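Local coordinates for peptidase M3B, oligoendopeptidase F (Enterococcus faecium, PDB 2QR4), which probably cleaves short peptides as a metal-dependent oligoendopeptidase of the M3 family, at residues 240-245 / 538-543. Numbering follows the deposited sequence.
Sequences SNNHIP and NSDYPV
H243 engages Y541 and its preceding residue, D540, with one imidazole, its face stacked on the phenol of Y541 and its edge bonded to the backbone of D540. The stack is offset, with centroids 4.0 Å apart and planes tilted by 14°; CG of H243 stands beside the backbone N and anti to the carbonyl carbon (chi1 -45°). CE1 of Y541 lies over the centre of the imidazole, 3.3 Å above its plane, while ND1 of H243 sits off-centre over the phenol, toward its rim. The hydroxyl of Y541 hangs over the same imidazole face and makes a weak hydrogen bond to Q122 on helix 117-124. In the ring plane, ND1 of H243 donates to the carbonyl O of D540 (3.0 Å, N-H...O 163°), meeting it from above the carbonyl plane. This bond uses the ND1 hydrogen and limits rotation of the imidazole.

H243, with positive phi, is the C-prime residue of the Schellman motif that ends helix 234-240, whereas Y541 is the N-cap residue of helix 542-548. The contact thus joins a helix C-terminus to a helix N-terminus distant in sequence within the mostly helical M3 peptidase fold. A water links the two ends, accepting from N of V543 at 3.0 Å and probably donating to the carbonyl O of H243. On the Y541 side, OG of S539 accepts from N of Y541 in an ST turn.

Beyond the water the contact turns apolar: CG1 of V543 meets CD of P245 tip to tip at 4.0 Å, and CG1 of I244 lies 4.2 Å from CG of P542. F503 and Q504 of helix 503-520 also touch I244.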
loop_
_atom_site.group_PDB
_atom_site.type_symbol
_atom_site.label_atom_id
_atom_site.label_comp_id
_atom_site.label_asym_id
_atom_site.label_seq_id
_atom_site.Cartn_x
_atom_site.Cartn_y
_atom_site.Cartn_z
ATOM N N SER A 240 21.972 -5.215 -10.845
ATOM C CA SER A 240 23.335 -4.765 -10.565
ATOM C C SER A 240 23.840 -5.306 -9.237
ATOM O O SER A 240 24.984 -5.732 -9.136
ATOM C CB SER A 240 23.456 -3.238 -10.571
ATOM O OG SER A 240 22.989 -2.700 -9.349
ATOM N N ASN A 241 22.998 -5.297 -8.210
ATOM C CA ASN A 241 23.489 -5.698 -6.901
ATOM C C ASN A 241 23.881 -7.173 -6.840
ATOM O O ASN A 241 24.357 -7.650 -5.814
ATOM C CB ASN A 241 22.528 -5.289 -5.772
ATOM C CG ASN A 241 21.312 -6.173 -5.684
ATOM O OD1 ASN A 241 21.421 -7.396 -5.735
ATOM N ND2 ASN A 241 20.143 -5.560 -5.529
ATOM N N ASN A 242 23.695 -7.876 -7.959
ATOM C CA ASN A 242 24.185 -9.252 -8.118
ATOM C C ASN A 242 25.165 -9.349 -9.291
ATOM O O ASN A 242 25.517 -10.444 -9.738
ATOM C CB ASN A 242 23.033 -10.209 -8.389
ATOM C CG ASN A 242 22.313 -10.625 -7.132
ATOM O OD1 ASN A 242 21.250 -10.088 -6.800
ATOM N ND2 ASN A 242 22.888 -11.588 -6.419
ATOM N N HIS A 243 25.583 -8.194 -9.801
ATOM C CA HIS A 243 26.523 -8.119 -10.926
ATOM C C HIS A 243 26.036 -8.905 -12.141
ATOM O O HIS A 243 26.828 -9.456 -12.907
ATOM C CB HIS A 243 27.929 -8.546 -10.492
ATOM C CG HIS A 243 28.351 -7.938 -9.191
ATOM N ND1 HIS A 243 28.134 -8.554 -7.976
ATOM C CD2 HIS A 243 28.938 -6.750 -8.912
ATOM C CE1 HIS A 243 28.579 -7.777 -7.006
ATOM N NE2 HIS A 243 29.074 -6.678 -7.547
ATOM N N ILE A 244 24.719 -8.937 -12.315
ATOM C CA ILE A 244 24.127 -9.512 -13.510
ATOM C C ILE A 244 23.957 -8.402 -14.533
ATOM O O ILE A 244 23.264 -7.433 -14.280
ATOM C CB ILE A 244 22.767 -10.141 -13.208
ATOM C CG1 ILE A 244 22.924 -11.199 -12.111
ATOM C CG2 ILE A 244 22.161 -10.741 -14.477
ATOM C CD1 ILE A 244 21.624 -11.841 -11.676
ATOM N N PRO A 245 24.632 -8.519 -15.679
ATOM C CA PRO A 245 24.430 -7.527 -16.730
ATOM C C PRO A 245 23.003 -7.636 -17.263
ATOM O O PRO A 245 22.452 -8.735 -17.313
ATOM C CB PRO A 245 25.419 -7.959 -17.828
ATOM C CG PRO A 245 26.321 -8.983 -17.204
ATOM C CD PRO A 245 25.605 -9.568 -16.042
ATOM N N ASN A 538 27.679 -20.642 -3.071
ATOM C CA ASN A 538 26.885 -19.434 -3.333
ATOM C C ASN A 538 27.743 -18.170 -3.421
ATOM O O ASN A 538 28.619 -17.938 -2.585
ATOM C CB ASN A 538 25.743 -19.267 -2.319
ATOM C CG ASN A 538 26.152 -19.625 -0.900
ATOM O OD1 ASN A 538 27.336 -19.789 -0.599
ATOM N ND2 ASN A 538 25.166 -19.750 -0.019
ATOM N N SER A 539 27.485 -17.360 -4.442
ATOM C CA SER A 539 28.347 -16.230 -4.750
ATOM C C SER A 539 27.554 -15.041 -5.266
ATOM O O SER A 539 26.481 -15.200 -5.840
ATOM C CB SER A 539 29.402 -16.643 -5.782
ATOM O OG SER A 539 30.070 -15.519 -6.325
ATOM N N ASP A 540 28.102 -13.849 -5.052
ATOM C CA ASP A 540 27.512 -12.610 -5.548
ATOM C C ASP A 540 27.778 -12.448 -7.041
ATOM O O ASP A 540 27.392 -11.446 -7.644
ATOM C CB ASP A 540 28.092 -11.406 -4.792
ATOM C CG ASP A 540 27.365 -11.121 -3.482
ATOM O OD1 ASP A 540 26.115 -11.126 -3.469
ATOM O OD2 ASP A 540 28.047 -10.869 -2.464
ATOM N N TYR A 541 28.445 -13.433 -7.633
ATOM C CA TYR A 541 28.848 -13.340 -9.030
ATOM C C TYR A 541 28.440 -14.571 -9.848
ATOM O O TYR A 541 29.294 -15.241 -10.433
ATOM C CB TYR A 541 30.357 -13.106 -9.128
ATOM C CG TYR A 541 30.808 -11.751 -8.623
ATOM C CD1 TYR A 541 30.894 -10.657 -9.481
ATOM C CD2 TYR A 541 31.158 -11.567 -7.287
ATOM C CE1 TYR A 541 31.306 -9.416 -9.018
ATOM C CE2 TYR A 541 31.577 -10.334 -6.814
ATOM C CZ TYR A 541 31.647 -9.260 -7.682
ATOM O OH TYR A 541 32.061 -8.034 -7.207
ATOM N N PRO A 542 27.125 -14.846 -9.918
ATOM C CA PRO A 542 26.605 -16.047 -10.572
ATOM C C PRO A 542 27.008 -16.167 -12.036
ATOM O O PRO A 542 27.252 -17.279 -12.502
ATOM C CB PRO A 542 25.085 -15.884 -10.461
ATOM C CG PRO A 542 24.868 -14.425 -10.215
ATOM C CD PRO A 542 26.037 -14.000 -9.394
ATOM N N VAL A 543 27.095 -15.054 -12.765
ATOM C CA VAL A 543 27.466 -15.186 -14.170
ATOM C C VAL A 543 28.949 -15.457 -14.442
ATOM O O VAL A 543 29.270 -16.107 -15.434
ATOM C CB VAL A 543 26.793 -14.140 -15.143
ATOM C CG1 VAL A 543 25.805 -13.216 -14.433
ATOM C CG2 VAL A 543 27.820 -13.401 -16.008
HETATM O O HOH W 1 27.347 -12.287 -11.762
#